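Long-range contacts in uncharacterized protein (Candida albicans, PDB 5K04), which is the MDM20 subunit of the N-terminal acetyltransferase B (NatB) complex, probably its non-catalytic partner, in the acetylation of protein N-termini: residues A[464-469]-A[509-514]; A[502-507]-A[539-544]; A[577-582]-A[595-600]. One frame throughout, in Å; residues are numbered along the deposited sequence.

Contact 1: A[464-469]-A[509-514]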
loop_
_atom_site.group_PDB
_atom_site.type_symbol
_atom_site.label_atom_id
_atom_site.label_comp_id
_atom_site.label_asym_id
_atom_site.label_seq_id
_atom_site.Cartn_x
_atom_site.Cartn_y
_atom_site.Cartn_z
ATOM N N ASP A 464 -1.413 13.517 -10.909
ATOM C CA ASP A 464 -0.824 13.806 -9.606
ATOM C C ASP A 464 -0.599 12.522 -8.815
ATOM O O ASP A 464 0.438 12.353 -8.162
ATOM C CB ASP A 464 -1.733 14.771 -8.844
ATOM C CG ASP A 464 -1.047 15.399 -7.662
ATOM O OD1 ASP A 464 -0.081 16.168 -7.880
ATOM O OD2 ASP A 464 -1.475 15.126 -6.517
ATOM N N ILE A 465 -1.557 11.597 -8.889
ATOM C CA ILE A 465 -1.391 10.282 -8.288
ATOM C C ILE A 465 -0.215 9.545 -8.921
ATOM O O ILE A 465 0.590 8.918 -8.221
ATOM C CB ILE A 465 -2.708 9.492 -8.404
ATOM C CG1 ILE A 465 -3.786 10.156 -7.551
ATOM C CG2 ILE A 465 -2.533 8.065 -7.962
ATOM C CD1 ILE A 465 -5.118 9.476 -7.585
ATOM N N TYR A 466 -0.085 9.623 -10.253
ATOM C CA TYR A 466 1.054 8.991 -10.919
ATOM C C TYR A 466 2.385 9.601 -10.477
ATOM O O TYR A 466 3.391 8.884 -10.382
ATOM C CB TYR A 466 0.928 9.082 -12.445
ATOM C CG TYR A 466 2.073 8.347 -13.096
ATOM C CD1 TYR A 466 2.060 6.960 -13.203
ATOM C CD2 TYR A 466 3.193 9.027 -13.560
ATOM C CE1 TYR A 466 3.134 6.257 -13.768
ATOM C CE2 TYR A 466 4.271 8.338 -14.130
ATOM C CZ TYR A 466 4.237 6.955 -14.229
ATOM O OH TYR A 466 5.311 6.272 -14.780
ATOM N N ARG A 467 2.419 10.916 -10.204
ATOM C CA ARG A 467 3.660 11.533 -9.729
ATOM C C ARG A 467 4.052 11.031 -8.343
ATOM O O ARG A 467 5.243 11.000 -8.018
ATOM C CB ARG A 467 3.540 13.061 -9.742
ATOM C CG ARG A 467 3.522 13.636 -11.158
ATOM C CD ARG A 467 3.481 15.153 -11.173
ATOM N NE ARG A 467 3.405 15.671 -12.542
ATOM C CZ ARG A 467 2.366 16.341 -13.031
ATOM N NH1 ARG A 467 1.320 16.584 -12.252
ATOM N NH2 ARG A 467 2.377 16.769 -14.292
ATOM N N PHE A 468 3.074 10.639 -7.518
ATOM C CA PHE A 468 3.391 9.955 -6.270
ATOM C C PHE A 468 4.151 8.664 -6.558
ATOM O O PHE A 468 5.172 8.377 -5.926
ATOM C CB PHE A 468 2.106 9.661 -5.469
ATOM C CG PHE A 468 2.097 8.286 -4.838
ATOM C CD1 PHE A 468 2.922 7.997 -3.754
ATOM C CD2 PHE A 468 1.286 7.280 -5.342
ATOM C CE1 PHE A 468 2.943 6.735 -3.190
ATOM C CE2 PHE A 468 1.298 6.010 -4.776
ATOM C CZ PHE A 468 2.132 5.732 -3.704
ATOM N N TYR A 469 3.663 7.883 -7.531
ATOM C CA TYR A 469 4.344 6.653 -7.937
ATOM C C TYR A 469 5.774 6.926 -8.405
ATOM O O TYR A 469 6.701 6.182 -8.058
ATOM C CB TYR A 469 3.526 5.947 -9.028
ATOM C CG TYR A 469 2.312 5.206 -8.486
ATOM C CD1 TYR A 469 2.467 4.007 -7.807
ATOM C CD2 TYR A 469 1.023 5.699 -8.648
ATOM C CE1 TYR A 469 1.392 3.309 -7.306
ATOM C CE2 TYR A 469 -0.091 4.993 -8.136
ATOM C CZ TYR A 469 0.118 3.794 -7.464
ATOM O OH TYR A 469 -0.916 3.058 -6.927
ATOM N N ASN A 509 -1.100 0.357 -12.318
ATOM C CA ASN A 509 -1.538 0.107 -13.687
ATOM C C ASN A 509 -2.944 0.647 -13.932
ATOM O O ASN A 509 -3.232 1.170 -15.012
ATOM C CB ASN A 509 -1.427 -1.386 -13.965
ATOM C CG ASN A 509 0.029 -1.816 -14.168
ATOM O OD1 ASN A 509 0.721 -1.268 -15.031
ATOM N ND2 ASN A 509 0.502 -2.767 -13.362
ATOM N N PHE A 510 -3.812 0.577 -12.920
ATOM C CA PHE A 510 -5.102 1.247 -13.023
ATOM C C PHE A 510 -4.930 2.748 -13.204
ATOM O O PHE A 510 -5.638 3.370 -14.003
ATOM C CB PHE A 510 -5.958 0.972 -11.789
ATOM C CG PHE A 510 -7.300 1.585 -11.886
ATOM C CD1 PHE A 510 -8.200 1.121 -12.824
ATOM C CD2 PHE A 510 -7.647 2.649 -11.090
ATOM C CE1 PHE A 510 -9.426 1.699 -12.951
ATOM C CE2 PHE A 510 -8.874 3.234 -11.214
ATOM C CZ PHE A 510 -9.767 2.764 -12.147
ATOM N N THR A 511 -3.992 3.343 -12.453
ATOM C CA THR A 511 -3.698 4.767 -12.590
ATOM C C THR A 511 -3.297 5.111 -14.023
ATOM O O THR A 511 -3.781 6.100 -14.584
ATOM C CB THR A 511 -2.599 5.162 -11.584
ATOM O OG1 THR A 511 -3.091 5.028 -10.242
ATOM C CG2 THR A 511 -2.147 6.578 -11.801
ATOM N N VAL A 512 -2.437 4.285 -14.642
ATOM C CA VAL A 512 -2.030 4.515 -16.030
ATOM C C VAL A 512 -3.203 4.291 -16.979
ATOM O O VAL A 512 -3.449 5.103 -17.879
ATOM C CB VAL A 512 -0.823 3.622 -16.400
ATOM C CG1 VAL A 512 -0.474 3.740 -17.892
ATOM C CG2 VAL A 512 0.417 3.962 -15.546
ATOM N N ALA A 513 -3.963 3.203 -16.774
ATOM C CA ALA A 513 -5.124 2.925 -17.624
ATOM C C ALA A 513 -6.134 4.066 -17.578
ATOM O O ALA A 513 -6.698 4.453 -18.609
ATOM C CB ALA A 513 -5.794 1.627 -17.181
ATOM N N LYS A 514 -6.357 4.619 -16.381
ATOM C CA LYS A 514 -7.329 5.688 -16.186
ATOM C C LYS A 514 -6.871 6.988 -16.842
ATOM O O LYS A 514 -7.680 7.717 -17.426
ATOM C CB LYS A 514 -7.557 5.881 -14.690
ATOM C CG LYS A 514 -8.752 6.717 -14.361
ATOM C CD LYS A 514 -10.038 5.902 -14.418
ATOM C CE LYS A 514 -11.181 6.745 -13.857
ATOM N NZ LYS A 514 -12.461 6.012 -13.840
#

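Contact 2: A[502-507]-A[539-544]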
loop_
_atom_site.group_PDB
_atom_site.type_symbol
_atom_site.label_atom_id
_atom_site.label_comp_id
_atom_site.label_asym_id
_atom_site.label_seq_id
_atom_site.Cartn_x
_atom_site.Cartn_y
_atom_site.Cartn_z
ATOM N N MET A 502 5.471 -2.337 -5.014
ATOM C CA MET A 502 5.104 -1.064 -5.627
ATOM C C MET A 502 5.409 -1.014 -7.117
ATOM O O MET A 502 4.850 -0.174 -7.829
ATOM C CB MET A 502 5.840 0.087 -4.917
ATOM C CG MET A 502 5.171 0.586 -3.637
ATOM S SD MET A 502 3.511 1.170 -3.832
ATOM C CE MET A 502 3.504 2.348 -2.528
ATOM N N GLN A 503 6.265 -1.918 -7.598
ATOM C CA GLN A 503 6.809 -1.824 -8.948
ATOM C C GLN A 503 5.747 -2.082 -10.014
ATOM O O GLN A 503 5.777 -1.467 -11.088
ATOM C CB GLN A 503 7.954 -2.817 -9.099
ATOM C CG GLN A 503 8.589 -2.807 -10.461
ATOM C CD GLN A 503 9.502 -3.986 -10.666
ATOM O OE1 GLN A 503 9.063 -5.145 -10.679
ATOM N NE2 GLN A 503 10.791 -3.703 -10.814
ATOM N N ASN A 504 4.814 -2.994 -9.748
ATOM C CA ASN A 504 3.835 -3.393 -10.751
ATOM C C ASN A 504 2.494 -3.706 -10.102
ATOM O O ASN A 504 1.915 -4.776 -10.294
ATOM C CB ASN A 504 4.319 -4.592 -11.550
ATOM C CG ASN A 504 3.682 -4.632 -12.895
ATOM O OD1 ASN A 504 3.233 -3.597 -13.409
ATOM N ND2 ASN A 504 3.627 -5.806 -13.483
ATOM N N SER A 505 1.996 -2.766 -9.306
ATOM C CA SER A 505 0.764 -2.993 -8.582
ATOM C C SER A 505 -0.429 -2.716 -9.490
ATOM O O SER A 505 -0.344 -1.956 -10.459
ATOM C CB SER A 505 0.698 -2.131 -7.316
ATOM O OG SER A 505 0.271 -0.798 -7.565
ATOM N N ILE A 506 -1.546 -3.368 -9.168
ATOM C CA ILE A 506 -2.774 -3.141 -9.917
ATOM C C ILE A 506 -3.216 -1.687 -9.779
ATOM O O ILE A 506 -3.750 -1.100 -10.725
ATOM C CB ILE A 506 -3.852 -4.143 -9.454
ATOM C CG1 ILE A 506 -5.177 -3.917 -10.201
ATOM C CG2 ILE A 506 -4.065 -4.071 -7.941
ATOM C CD1 ILE A 506 -5.140 -4.374 -11.633
ATOM N N SER A 507 -2.925 -1.060 -8.635
ATOM C CA SER A 507 -3.303 0.342 -8.439
ATOM C C SER A 507 -2.478 1.285 -9.320
ATOM O O SER A 507 -2.978 2.335 -9.758
ATOM C CB SER A 507 -3.162 0.716 -6.957
ATOM O OG SER A 507 -3.988 -0.114 -6.145
ATOM N N GLU A 539 6.868 -3.259 -21.084
ATOM C CA GLU A 539 6.015 -4.319 -21.602
ATOM C C GLU A 539 6.063 -5.563 -20.727
ATOM O O GLU A 539 5.028 -6.196 -20.484
ATOM C CB GLU A 539 6.431 -4.663 -23.021
ATOM C CG GLU A 539 5.475 -5.594 -23.706
ATOM C CD GLU A 539 5.861 -5.832 -25.137
ATOM O OE1 GLU A 539 6.305 -6.954 -25.443
ATOM O OE2 GLU A 539 5.727 -4.886 -25.939
ATOM N N ALA A 540 7.255 -5.920 -20.232
ATOM C CA ALA A 540 7.390 -7.137 -19.433
ATOM C C ALA A 540 6.531 -7.076 -18.179
ATOM O O ALA A 540 5.973 -8.097 -17.752
ATOM C CB ALA A 540 8.858 -7.373 -19.065
ATOM N N LEU A 541 6.408 -5.882 -17.574
ATOM C CA LEU A 541 5.551 -5.726 -16.398
ATOM C C LEU A 541 4.076 -5.733 -16.776
ATOM O O LEU A 541 3.262 -6.372 -16.101
ATOM C CB LEU A 541 5.901 -4.435 -15.665
ATOM C CG LEU A 541 7.334 -4.350 -15.126
ATOM C CD1 LEU A 541 7.604 -2.994 -14.426
ATOM C CD2 LEU A 541 7.634 -5.508 -14.198
ATOM N N ILE A 542 3.719 -5.022 -17.857
ATOM C CA ILE A 542 2.324 -4.915 -18.293
ATOM C C ILE A 542 1.711 -6.300 -18.492
ATOM O O ILE A 542 0.529 -6.526 -18.202
ATOM C CB ILE A 542 2.252 -4.079 -19.585
ATOM C CG1 ILE A 542 2.740 -2.648 -19.336
ATOM C CG2 ILE A 542 0.859 -4.138 -20.219
ATOM C CD1 ILE A 542 2.156 -2.000 -18.133
ATOM N N VAL A 543 2.520 -7.247 -18.975
ATOM C CA VAL A 543 2.088 -8.605 -19.304
ATOM C C VAL A 543 2.215 -9.555 -18.120
ATOM O O VAL A 543 1.706 -10.688 -18.177
ATOM C CB VAL A 543 2.913 -9.053 -20.532
ATOM C CG1 VAL A 543 2.686 -10.508 -20.893
ATOM C CG2 VAL A 543 2.569 -8.165 -21.720
ATOM N N SER A 544 2.861 -9.123 -17.037
ATOM C CA SER A 544 3.044 -9.948 -15.857
ATOM C C SER A 544 1.825 -9.853 -14.949
ATOM O O SER A 544 0.839 -9.174 -15.239
ATOM C CB SER A 544 4.306 -9.534 -15.101
ATOM O OG SER A 544 5.444 -9.736 -15.912
#

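Contact 3: A[577-582]-A[595-600]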
loop_
_atom_site.group_PDB
_atom_site.type_symbol
_atom_site.label_atom_id
_atom_site.label_comp_id
_atom_site.label_asym_id
_atom_site.label_seq_id
_atom_site.Cartn_x
_atom_site.Cartn_y
_atom_site.Cartn_z
ATOM N N LYS A 577 -6.742 -3.020 -21.189
ATOM C CA LYS A 577 -6.654 -1.636 -21.636
ATOM C C LYS A 577 -5.217 -1.278 -21.967
ATOM O O LYS A 577 -4.939 -0.671 -23.006
ATOM C CB LYS A 577 -7.207 -0.691 -20.566
ATOM C CG LYS A 577 -8.715 -0.805 -20.342
ATOM C CD LYS A 577 -9.510 -0.594 -21.623
ATOM C CE LYS A 577 -11.008 -0.469 -21.336
ATOM N NZ LYS A 577 -11.394 0.770 -20.550
ATOM N N LEU A 578 -4.281 -1.671 -21.093
ATOM C CA LEU A 578 -2.876 -1.343 -21.311
ATOM C C LEU A 578 -2.320 -2.094 -22.514
ATOM O O LEU A 578 -1.526 -1.543 -23.283
ATOM C CB LEU A 578 -2.072 -1.643 -20.050
ATOM C CG LEU A 578 -2.563 -0.860 -18.828
ATOM C CD1 LEU A 578 -1.662 -1.116 -17.636
ATOM C CD2 LEU A 578 -2.632 0.627 -19.131
ATOM N N LEU A 579 -2.748 -3.342 -22.710
ATOM C CA LEU A 579 -2.407 -4.050 -23.941
ATOM C C LEU A 579 -2.950 -3.317 -25.156
ATOM O O LEU A 579 -2.217 -3.085 -26.130
ATOM C CB LEU A 579 -2.939 -5.476 -23.894
ATOM C CG LEU A 579 -2.314 -6.305 -22.767
ATOM C CD1 LEU A 579 -2.882 -7.714 -22.738
ATOM C CD2 LEU A 579 -0.815 -6.352 -22.951
ATOM N N VAL A 580 -4.230 -2.926 -25.109
ATOM C CA VAL A 580 -4.834 -2.192 -26.224
ATOM C C VAL A 580 -3.936 -1.034 -26.634
ATOM O O VAL A 580 -3.538 -0.906 -27.796
ATOM C CB VAL A 580 -6.251 -1.696 -25.856
ATOM C CG1 VAL A 580 -6.752 -0.667 -26.891
ATOM C CG2 VAL A 580 -7.233 -2.849 -25.774
ATOM N N TYR A 581 -3.595 -0.177 -25.673
ATOM C CA TYR A 581 -2.791 0.993 -26.005
ATOM C C TYR A 581 -1.397 0.583 -26.465
ATOM O O TYR A 581 -0.827 1.206 -27.364
ATOM C CB TYR A 581 -2.743 1.948 -24.803
ATOM C CG TYR A 581 -4.033 2.735 -24.651
ATOM C CD1 TYR A 581 -4.257 3.893 -25.395
ATOM C CD2 TYR A 581 -5.026 2.325 -23.776
ATOM C CE1 TYR A 581 -5.436 4.625 -25.272
ATOM C CE2 TYR A 581 -6.206 3.052 -23.643
ATOM C CZ TYR A 581 -6.411 4.198 -24.405
ATOM O OH TYR A 581 -7.586 4.910 -24.273
ATOM N N SER A 582 -0.848 -0.483 -25.880
ATOM C CA SER A 582 0.460 -0.975 -26.298
ATOM C C SER A 582 0.429 -1.449 -27.745
ATOM O O SER A 582 1.396 -1.254 -28.494
ATOM C CB SER A 582 0.908 -2.110 -25.377
ATOM O OG SER A 582 0.944 -1.699 -24.019
ATOM N N LYS A 595 -1.295 -12.148 -28.865
ATOM C CA LYS A 595 -1.373 -13.473 -28.268
ATOM C C LYS A 595 -1.612 -13.382 -26.766
ATOM O O LYS A 595 -2.440 -14.118 -26.215
ATOM C CB LYS A 595 -0.098 -14.257 -28.579
ATOM C CG LYS A 595 -0.002 -14.702 -30.041
ATOM C CD LYS A 595 1.368 -15.292 -30.339
ATOM C CE LYS A 595 1.570 -15.499 -31.828
ATOM N NZ LYS A 595 2.930 -16.046 -32.108
ATOM N N VAL A 596 -0.907 -12.477 -26.088
ATOM C CA VAL A 596 -1.187 -12.245 -24.675
ATOM C C VAL A 596 -2.628 -11.782 -24.498
ATOM O O VAL A 596 -3.362 -12.290 -23.640
ATOM C CB VAL A 596 -0.181 -11.233 -24.095
ATOM C CG1 VAL A 596 -0.542 -10.875 -22.679
ATOM C CG2 VAL A 596 1.232 -11.806 -24.152
ATOM N N PHE A 597 -3.059 -10.833 -25.333
ATOM C CA PHE A 597 -4.425 -10.315 -25.278
ATOM C C PHE A 597 -5.438 -11.447 -25.370
ATOM O O PHE A 597 -6.397 -11.515 -24.593
ATOM C CB PHE A 597 -4.630 -9.314 -26.424
ATOM C CG PHE A 597 -5.904 -8.503 -26.323
ATOM C CD1 PHE A 597 -7.131 -9.045 -26.673
ATOM C CD2 PHE A 597 -5.861 -7.196 -25.899
ATOM C CE1 PHE A 597 -8.294 -8.292 -26.585
ATOM C CE2 PHE A 597 -7.018 -6.437 -25.804
ATOM C CZ PHE A 597 -8.235 -6.990 -26.146
ATOM N N ASN A 598 -5.234 -12.350 -26.321
ATOM C CA ASN A 598 -6.222 -13.386 -26.594
ATOM C C ASN A 598 -6.221 -14.481 -25.525
ATOM O O ASN A 598 -7.276 -15.056 -25.230
ATOM C CB ASN A 598 -5.962 -13.954 -27.988
ATOM C CG ASN A 598 -6.964 -14.994 -28.385
ATOM O OD1 ASN A 598 -8.165 -14.737 -28.435
ATOM N ND2 ASN A 598 -6.474 -16.185 -28.676
ATOM N N LYS A 599 -5.057 -14.774 -24.928
ATOM C CA LYS A 599 -5.004 -15.700 -23.801
ATOM C C LYS A 599 -5.760 -15.146 -22.593
ATOM O O LYS A 599 -6.445 -15.889 -21.882
ATOM C CB LYS A 599 -3.545 -15.984 -23.436
ATOM C CG LYS A 599 -3.348 -17.235 -22.576
ATOM C CD LYS A 599 -1.875 -17.491 -22.278
ATOM C CE LYS A 599 -1.596 -18.981 -22.084
ATOM N NZ LYS A 599 -2.462 -19.603 -21.039
ATOM N N ILE A 600 -5.651 -13.838 -22.361
ATOM C CA ILE A 600 -6.307 -13.205 -21.225
ATOM C C ILE A 600 -7.822 -13.167 -21.414
ATOM O O ILE A 600 -8.578 -13.486 -20.489
ATOM C CB ILE A 600 -5.721 -11.803 -21.010
ATOM C CG1 ILE A 600 -4.242 -11.933 -20.635
ATOM C CG2 ILE A 600 -6.500 -11.051 -19.950
ATOM C CD1 ILE A 600 -3.484 -10.645 -20.737
#

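Contact 1: A[464-469]-A[509-514]
Thr511 OG1 is the polar atom on which Ile465 and Tyr469 converge. It lies 3.8 Å from Ile465 CG2 and 3.7 Å from Tyr469 CE2. Its hydrogen bonds are made outside the pair of segments: the hydroxyl donates to Ser507 O, one turn back on its own helix, and accepts from Asn446 ND2. The buried oxygen thus has two polar partners besides the two carbons that touch it. The Thr511 methyl does separate work. CG2 is anti to the backbone N, where it meets Tyr466 CB at 4.0 Å and sits near the plane of that ring, at its edge. Tyr466 CG is likewise anti to its own N (chi1 -177°); the Tyr466 and Val512 side chains lie side by side, pointing the same way. CE1 comes within 4.0 Å of Val512 CG2, an oblique approach. Phe468 CE2 lies 3.5 Å above the plane of the Tyr469 ring, over its centre, and the Tyr469 OH bonds to Glu443 OE1. The segment axes approach to 9.9 Å at 144° between their N-to-C directions, with 176 Å² buried: a roughly antiparallel helix pair, consistent with the TPR-like, all-helical build of the family. Helix 456-485 here meets helix 506-521, the second helix after it. Helix 525-537 covers the Tyr466 end, where Phe531 stacks edge-to-face with the tyrosine, and helix 571-584 borders Val512.

Contact 2: A[502-507]-A[539-544]
Asn504 and Leu541 cross obliquely, the flat amide of one lying against the CB of the other. Asn504 CG is anti to its backbone N (chi1 -155°), on the side of helix 539-542. There ND2 donates to Leu541 O at 2.7 Å, with an N-H...O angle of 152°. The acceptor lies near the plane of the amide, yet the donor stands above the carbonyl plane, 45° out of it. Ser544 N reaches the same Leu541 O from the opposite face at 2.9 Å, so two N-H groups grip this carbonyl. The amide also packs: ND2 is 3.4 Å from Leu541 CB. At the other branch of the amide, OD1 accepts from Asn509 ND2, and the bonds at both ends would fix its rotation. Gln503 meets Leu541 at about a right angle; its chain is extended to CD, and OE1 lies 3.8 Å from Leu541 CD2. Ser544 adds a bond within its own segment, OG donating to Ala540 O. The arrangement joins the turn between helices 489-503 and 506-521, where Ser505 is the N-cap and its OG accepts from Leu508 N, to segment 539-544. Asn504 and Ile506 also share backbone hydrogen bonds with Thr547, just past that segment, while helix 571-584 packs on Ile542 and helix 591-601 on Val543.

Contact 3: A[577-582]-A[595-600]
Leu579 faces Phe597, Val596 and Ile600 across an antiparallel helical hairpin, built from helices 571-584 and 591-601. The evidence is an angle of 156° between the N-to-C directions of the two segments, an axis separation of 10.3 Å and a connection of only a few residues. Starting at CB, the leucine touches Phe597 CD2 at 3.9 Å, meeting the ring at its edge and near its plane. CG is anti to the carbonyl carbon (chi1 -63°), and chi2 of 179° then sets CD1 anti to CA, fully extended toward the other helix. There CD1 has two partners: it meets Ile600 CD1 tip to tip at 3.6 Å, and Val596 CG1 at 3.9 Å, with the Leu579 and Val596 side chains crossing at about a right angle. CD2, the other branch, packs on Ile542 and Val543 of segment 539-544. Leu579 thus fits among three residues of the facing helix, and the contact is wholly apolar, 194 Å² being buried. Helix 608-625 packs next to it, Phe618 against Phe597 and Tyr617 against Val580. The Phe597 ring has a second neighbour at its rim: Val580 CG2, anti to its own carbonyl carbon, lies 3.6 Å from CE2.

The three contacts adjoin one another in one helical region. Contacts 1 and 2, with centres about 12 Å apart, share helix 506-521 and also meet at Phe468 CZ and Met502 CE, 3.8 Å apart. Contact 3 lies about 13 Å from contact 2, centre to centre, and about 19 Å from contact 1. Asn509 OD1 of contact 1 touches both others, 3.5 Å from Ile542 CD1 of contact 2 and 3.5 Å from Leu578 CD1 of contact 3. Val543 CG1 approaches Val596 CG1 to 3.7 Å, joining contacts 2 and 3. Toward the partner subunit, Met502 packs on Phe13 of the NAT3 chain, whereas contacts 1 and 3 touch no other chain.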